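Local coordinates for protein multi-copper Oxidase CueO (Ochrobactrum, PDB 6EVG) that oxidises phenolic compounds in a laccase-like manner, probably passing electrons through bound copper to oxygen, and acts on lignin model compounds and lignosulfonate, at residues 254-259 against 316-321; 439-444 against 472-477. All coordinates share one frame; numbering follows the deposited sequence.

Interaction 1. Residues 254-259 against 316-321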
loop_
_atom_site.group_PDB
_atom_site.type_symbol
_atom_site.label_atom_id
_atom_site.label_comp_id
_atom_site.label_asym_id
_atom_site.label_seq_id
_atom_site.Cartn_x
_atom_site.Cartn_y
_atom_site.Cartn_z
ATOM N N GLY A 254 -16.701 -5.087 -10.429
ATOM C CA GLY A 254 -17.566 -5.654 -11.449
ATOM C C GLY A 254 -17.701 -4.831 -12.715
ATOM O O GLY A 254 -17.736 -5.389 -13.797
ATOM N N ASN A 255 -17.721 -3.504 -12.536
ATOM C CA ASN A 255 -17.883 -2.553 -13.656
ATOM C C ASN A 255 -16.702 -1.597 -13.701
ATOM O O ASN A 255 -16.776 -0.507 -13.175
ATOM C CB ASN A 255 -19.223 -1.830 -13.488
ATOM C CG ASN A 255 -20.387 -2.823 -13.273
ATOM O OD1 ASN A 255 -20.540 -3.786 -14.007
ATOM N ND2 ASN A 255 -21.183 -2.587 -12.279
ATOM N N PRO A 256 -15.595 -2.026 -14.344
ATOM C CA PRO A 256 -14.398 -1.167 -14.460
ATOM C C PRO A 256 -14.777 0.249 -14.897
ATOM O O PRO A 256 -15.652 0.467 -15.796
ATOM C CB PRO A 256 -13.563 -1.854 -15.513
ATOM C CG PRO A 256 -13.858 -3.319 -15.310
ATOM C CD PRO A 256 -15.351 -3.368 -14.887
ATOM N N GLU A 257 -14.072 1.237 -14.352
ATOM C CA GLU A 257 -14.378 2.624 -14.541
ATOM C C GLU A 257 -13.203 3.378 -15.115
ATOM O O GLU A 257 -12.156 3.372 -14.514
ATOM C CB GLU A 257 -14.728 3.253 -13.157
ATOM C CG GLU A 257 -15.138 4.742 -13.301
ATOM C CD GLU A 257 -15.262 5.531 -12.003
ATOM O OE1 GLU A 257 -14.836 5.082 -10.925
ATOM O OE2 GLU A 257 -15.741 6.685 -12.094
ATOM N N PRO A 258 -13.375 4.122 -16.248
ATOM C CA PRO A 258 -12.303 5.005 -16.697
ATOM C C PRO A 258 -12.236 6.253 -15.880
ATOM O O PRO A 258 -13.281 6.902 -15.620
ATOM C CB PRO A 258 -12.654 5.284 -18.161
ATOM C CG PRO A 258 -14.136 5.143 -18.184
ATOM C CD PRO A 258 -14.563 4.170 -17.116
ATOM N N VAL A 259 -11.047 6.624 -15.487
ATOM C CA VAL A 259 -10.818 7.896 -14.828
ATOM C C VAL A 259 -9.734 8.657 -15.576
ATOM O O VAL A 259 -8.872 8.063 -16.208
ATOM C CB VAL A 259 -10.494 7.779 -13.359
ATOM C CG1 VAL A 259 -11.570 7.027 -12.582
ATOM C CG2 VAL A 259 -9.199 7.135 -13.151
ATOM N N ASP A 316 -15.268 -4.799 -20.194
ATOM C CA ASP A 316 -16.330 -3.992 -19.577
ATOM C C ASP A 316 -16.877 -4.538 -18.304
ATOM O O ASP A 316 -17.402 -3.768 -17.512
ATOM C CB ASP A 316 -17.486 -3.842 -20.560
ATOM C CG ASP A 316 -17.141 -2.992 -21.776
ATOM O OD1 ASP A 316 -16.267 -2.086 -21.695
ATOM O OD2 ASP A 316 -17.811 -3.267 -22.786
ATOM N N ARG A 317 -16.773 -5.845 -18.103
ATOM C CA ARG A 317 -17.338 -6.462 -16.914
ATOM C C ARG A 317 -16.350 -7.502 -16.342
ATOM O O ARG A 317 -15.733 -8.195 -17.086
ATOM C CB ARG A 317 -18.696 -7.145 -17.211
ATOM C CG ARG A 317 -19.442 -7.554 -15.941
ATOM C CD ARG A 317 -20.910 -7.845 -16.168
ATOM N NE ARG A 317 -21.035 -8.959 -17.036
ATOM C CZ ARG A 317 -21.545 -10.099 -16.633
ATOM N NH1 ARG A 317 -21.902 -10.242 -15.371
ATOM N NH2 ARG A 317 -21.681 -11.077 -17.483
ATOM N N LEU A 318 -16.211 -7.503 -15.018
ATOM C CA LEU A 318 -15.383 -8.462 -14.314
ATOM C C LEU A 318 -16.191 -9.091 -13.185
ATOM O O LEU A 318 -17.305 -8.645 -12.869
ATOM C CB LEU A 318 -14.121 -7.777 -13.786
ATOM C CG LEU A 318 -13.174 -7.220 -14.847
ATOM C CD1 LEU A 318 -12.105 -6.397 -14.187
ATOM C CD2 LEU A 318 -12.574 -8.319 -15.719
ATOM N N ASP A 319 -15.591 -10.064 -12.487
ATOM C CA ASP A 319 -16.186 -10.736 -11.351
ATOM C C ASP A 319 -15.852 -9.993 -10.060
ATOM O O ASP A 319 -14.913 -10.329 -9.369
ATOM C CB ASP A 319 -15.670 -12.175 -11.293
ATOM C CG ASP A 319 -14.134 -12.292 -11.257
ATOM O OD1 ASP A 319 -13.460 -11.627 -12.070
ATOM O OD2 ASP A 319 -13.582 -13.097 -10.460
ATOM N N GLY A 320 -16.598 -9.015 -9.714
ATOM C CA GLY A 320 -16.407 -8.269 -8.497
ATOM C C GLY A 320 -17.594 -8.469 -7.586
ATOM O O GLY A 320 -18.564 -9.151 -7.930
ATOM N N PRO A 321 -17.546 -7.886 -6.375
ATOM C CA PRO A 321 -18.610 -7.976 -5.438
ATOM C C PRO A 321 -19.854 -7.205 -5.909
ATOM O O PRO A 321 -19.766 -6.256 -6.671
ATOM C CB PRO A 321 -18.014 -7.420 -4.171
ATOM C CG PRO A 321 -16.993 -6.463 -4.631
ATOM C CD PRO A 321 -16.411 -7.127 -5.842
HETATM O O HOH W 1 -17.681 -4.797 -7.770
HETATM O O HOH W 2 -17.798 -1.112 -16.762
#
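Gly254 O takes one hydrogen bond and one CA-H...O contact from the facing loop. The hydrogen bond from Leu318 N to Gly254 O is 2.9 Å and nearly straight at 169°, the nitrogen tilted 31° from the carbonyl plane. The weaker contact is from Arg317, with CA 3.3 Å from Gly254 O. In return, Leu318 O lies 3.3 Å from Gly254 CA in another CA-H...O contact, so the two backbones grip each other through both polar and weakly polar groups. A water takes the N-H of Gly254 and donates to Pro321 O. A second water donates to both Pro256 O and Asp316 O, bridging the two segments at the other end. Gly320 sits close to Gly254, and a CB on Gly320 would run into Gly254 N. The apolar share falls to the Pro256 ring: its CG meets Leu318 CD1 at 3.7 Å, while its CD rests 3.4 Å from Asp316 O. Pro256 and Leu318 both rest on Val246 of strand 243-248. On the same loop, Asp319 forms a salt bridge to Arg160. The irregular loop is thus fastened along an edge strand, 251-259, of the middle cupredoxin domain by one main-chain hydrogen bond and two water bridges, which probably depend little on side-chain identity except at Gly320, with the Pro256-Leu318 pair adding the apolar part.

Interaction 2. Residues 439-444 against 472-477. With EDO (1,2-ethanediol), chain C.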
loop_
_atom_site.group_PDB
_atom_site.type_symbol
_atom_site.label_atom_id
_atom_site.label_comp_id
_atom_site.label_asym_id
_atom_site.label_seq_id
_atom_site.Cartn_x
_atom_site.Cartn_y
_atom_site.Cartn_z
ATOM N N HIS A 439 -5.646 -3.915 9.442
ATOM C CA HIS A 439 -5.058 -5.241 9.297
ATOM C C HIS A 439 -6.104 -6.317 9.624
ATOM O O HIS A 439 -6.838 -6.158 10.595
ATOM C CB HIS A 439 -3.880 -5.461 10.231
ATOM C CG HIS A 439 -2.782 -4.468 10.150
ATOM N ND1 HIS A 439 -1.490 -4.822 10.479
ATOM C CD2 HIS A 439 -2.717 -3.176 9.774
ATOM C CE1 HIS A 439 -0.712 -3.767 10.341
ATOM N NE2 HIS A 439 -1.436 -2.749 9.905
ATOM N N GLY A 440 -6.104 -7.405 8.860
ATOM C CA GLY A 440 -6.927 -8.539 9.273
ATOM C C GLY A 440 -8.409 -8.449 9.052
ATOM O O GLY A 440 -9.158 -9.280 9.535
ATOM N N ALA A 441 -8.843 -7.454 8.267
ATOM C CA ALA A 441 -10.226 -7.255 7.931
ATOM C C ALA A 441 -10.284 -6.555 6.559
ATOM O O ALA A 441 -9.244 -6.088 6.052
ATOM C CB ALA A 441 -10.932 -6.450 8.978
ATOM N N SER A 442 -11.456 -6.544 5.989
ATOM C CA SER A 442 -11.689 -5.907 4.706
ATOM C C SER A 442 -12.908 -5.013 4.823
ATOM O O SER A 442 -13.756 -5.247 5.680
ATOM C CB SER A 442 -11.852 -6.922 3.592
ATOM O OG SER A 442 -10.700 -7.717 3.439
ATOM N N PHE A 443 -13.037 -4.002 3.948
ATOM C CA PHE A 443 -14.192 -3.143 4.030
ATOM C C PHE A 443 -14.676 -2.690 2.657
ATOM O O PHE A 443 -13.959 -2.776 1.637
ATOM C CB PHE A 443 -13.951 -1.930 4.940
ATOM C CG PHE A 443 -12.852 -1.022 4.518
ATOM C CD1 PHE A 443 -13.037 -0.017 3.578
ATOM C CD2 PHE A 443 -11.562 -1.143 5.059
ATOM C CE1 PHE A 443 -12.030 0.868 3.237
ATOM C CE2 PHE A 443 -10.533 -0.267 4.742
ATOM C CZ PHE A 443 -10.770 0.713 3.803
ATOM N N ARG A 444 -15.919 -2.243 2.670
ATOM C CA ARG A 444 -16.551 -1.559 1.543
ATOM C C ARG A 444 -16.797 -0.125 1.927
ATOM O O ARG A 444 -17.372 0.130 3.000
ATOM C CB ARG A 444 -17.888 -2.210 1.147
ATOM C CG ARG A 444 -17.852 -3.688 0.885
ATOM C CD ARG A 444 -17.062 -4.091 -0.351
ATOM N NE ARG A 444 -17.601 -3.561 -1.607
ATOM C CZ ARG A 444 -18.683 -4.037 -2.216
ATOM N NH1 ARG A 444 -19.385 -5.048 -1.756
ATOM N NH2 ARG A 444 -19.042 -3.477 -3.394
ATOM N N ILE A 472 -17.624 3.307 6.405
ATOM C CA ILE A 472 -17.155 2.037 5.820
ATOM C C ILE A 472 -17.867 0.882 6.480
ATOM O O ILE A 472 -18.234 0.954 7.660
ATOM C CB ILE A 472 -15.621 1.872 5.868
ATOM C CG1 ILE A 472 -15.111 1.782 7.325
ATOM C CG2 ILE A 472 -14.948 3.011 5.120
ATOM C CD1 ILE A 472 -13.630 1.408 7.434
ATOM N N LEU A 473 -18.052 -0.193 5.727
ATOM C CA LEU A 473 -18.685 -1.442 6.148
ATOM C C LEU A 473 -17.558 -2.466 6.283
ATOM O O LEU A 473 -16.984 -2.876 5.269
ATOM C CB LEU A 473 -19.778 -1.865 5.188
ATOM C CG LEU A 473 -20.447 -3.207 5.490
ATOM C CD1 LEU A 473 -21.229 -3.150 6.836
ATOM C CD2 LEU A 473 -21.382 -3.603 4.361
ATOM N N VAL A 474 -17.213 -2.844 7.505
ATOM C CA VAL A 474 -16.053 -3.729 7.798
ATOM C C VAL A 474 -16.523 -5.142 8.063
ATOM O O VAL A 474 -17.507 -5.352 8.812
ATOM C CB VAL A 474 -15.301 -3.195 9.025
ATOM C CG1 VAL A 474 -14.018 -3.985 9.240
ATOM C CG2 VAL A 474 -15.008 -1.713 8.953
ATOM N N HIS A 475 -15.810 -6.110 7.493
ATOM C CA HIS A 475 -16.040 -7.511 7.696
ATOM C C HIS A 475 -14.839 -8.116 8.433
ATOM O O HIS A 475 -13.724 -8.092 7.906
ATOM C CB HIS A 475 -16.279 -8.229 6.372
ATOM C CG HIS A 475 -16.772 -9.625 6.511
ATOM N ND1 HIS A 475 -16.491 -10.586 5.598
ATOM C CD2 HIS A 475 -17.547 -10.208 7.456
ATOM C CE1 HIS A 475 -17.081 -11.713 5.948
ATOM N NE2 HIS A 475 -17.760 -11.500 7.068
ATOM N N PHE A 476 -15.068 -8.645 9.634
ATOM C CA PHE A 476 -13.997 -9.145 10.517
ATOM C C PHE A 476 -13.804 -10.625 10.293
ATOM O O PHE A 476 -14.142 -11.461 11.143
ATOM C CB PHE A 476 -14.325 -8.823 11.960
ATOM C CG PHE A 476 -14.248 -7.369 12.246
ATOM C CD1 PHE A 476 -13.025 -6.764 12.527
ATOM C CD2 PHE A 476 -15.388 -6.569 12.190
ATOM C CE1 PHE A 476 -12.965 -5.428 12.774
ATOM C CE2 PHE A 476 -15.282 -5.237 12.439
ATOM C CZ PHE A 476 -14.095 -4.639 12.711
ATOM N N ASP A 477 -13.282 -10.992 9.119
ATOM C CA ASP A 477 -13.268 -12.397 8.723
ATOM C C ASP A 477 -12.058 -13.199 9.170
ATOM O O ASP A 477 -12.014 -14.415 8.959
ATOM C CB ASP A 477 -13.450 -12.551 7.207
ATOM C CG ASP A 477 -12.328 -11.852 6.422
ATOM O OD1 ASP A 477 -12.000 -10.614 6.526
ATOM O OD2 ASP A 477 -11.668 -12.575 5.651
HETATM C C1 EDO C . -0.677 -7.892 12.457
HETATM O O1 EDO C . -1.469 -7.454 11.347
HETATM C C2 EDO C . 0.058 -6.850 13.198
HETATM O O2 EDO C . 0.762 -5.972 12.305
#
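The Phe443 ring has Ile472 CD1 over one face, 4.1 Å from its centroid and 17° off the normal, a CH-pi contact. With chi1 at 61°, Phe443 CG comes 3.9 Å from Ile472 CD1; Ile472 CG2 also touches Phe443 CD1. The Phe476 ring carries Val474 CG1 on one face, and Ala441 CB comes to it obliquely. At the edge of the His439 ring, ND1 donates to O1 of an ethanediol (2.8 Å), probably a crystallisation additive. That ring also stacks on His91, meets His133 edge-to-face and bonds His489 through NE2, a histidine cluster consistent with the trinuclear copper centre of multicopper oxidases. An alanine at His439 would probably leave His489 without this partner and open a gap beside His91. Behind the rings the strands pair antiparallel: Arg444 and Leu473 exchange bonds of 2.9 Å (Arg444 N to Leu473 O) and 2.8 Å (Leu473 N to Arg444 O), and His475 N reaches Ser442 O at 176°, while Ser442 N to His475 O is weak. Ser442 OG bonds Arg478. Strand 442-448 is an edge strand of its sheet, with 469-475 lying between it and 422-428, where Trp422 stacks on His475, while Ile438 of strand 434-438 packs against Phe443 and Phe476.

How the interactions relate
From the N terminus, the chain first passes residues 254-259, runs through strands 262-264, 269-275, 282-287 and 295-303, and returns at 316-321, where interaction 1 closes the loop. It then continues through strand 332-336 and, after helix 341-348 and a stretch not modelled, strands 415-417, 422-428 and 434-438 to 439-444. Interaction 2 closes a shorter loop at 472-477, holding the rest of strand 442-448 and strand 463-466. The two are in series, neither nested nor crossed, their centres about 21 Å apart. Interaction 1 fixes the linking loop to the middle domain, whereas interaction 2 builds a sheet of the C-terminal one. They meet where Pro321 CB packs 3.7 Å from Arg444 NH1, which also bonds Asp322 O, tying the connecting loop to the C-terminal domain.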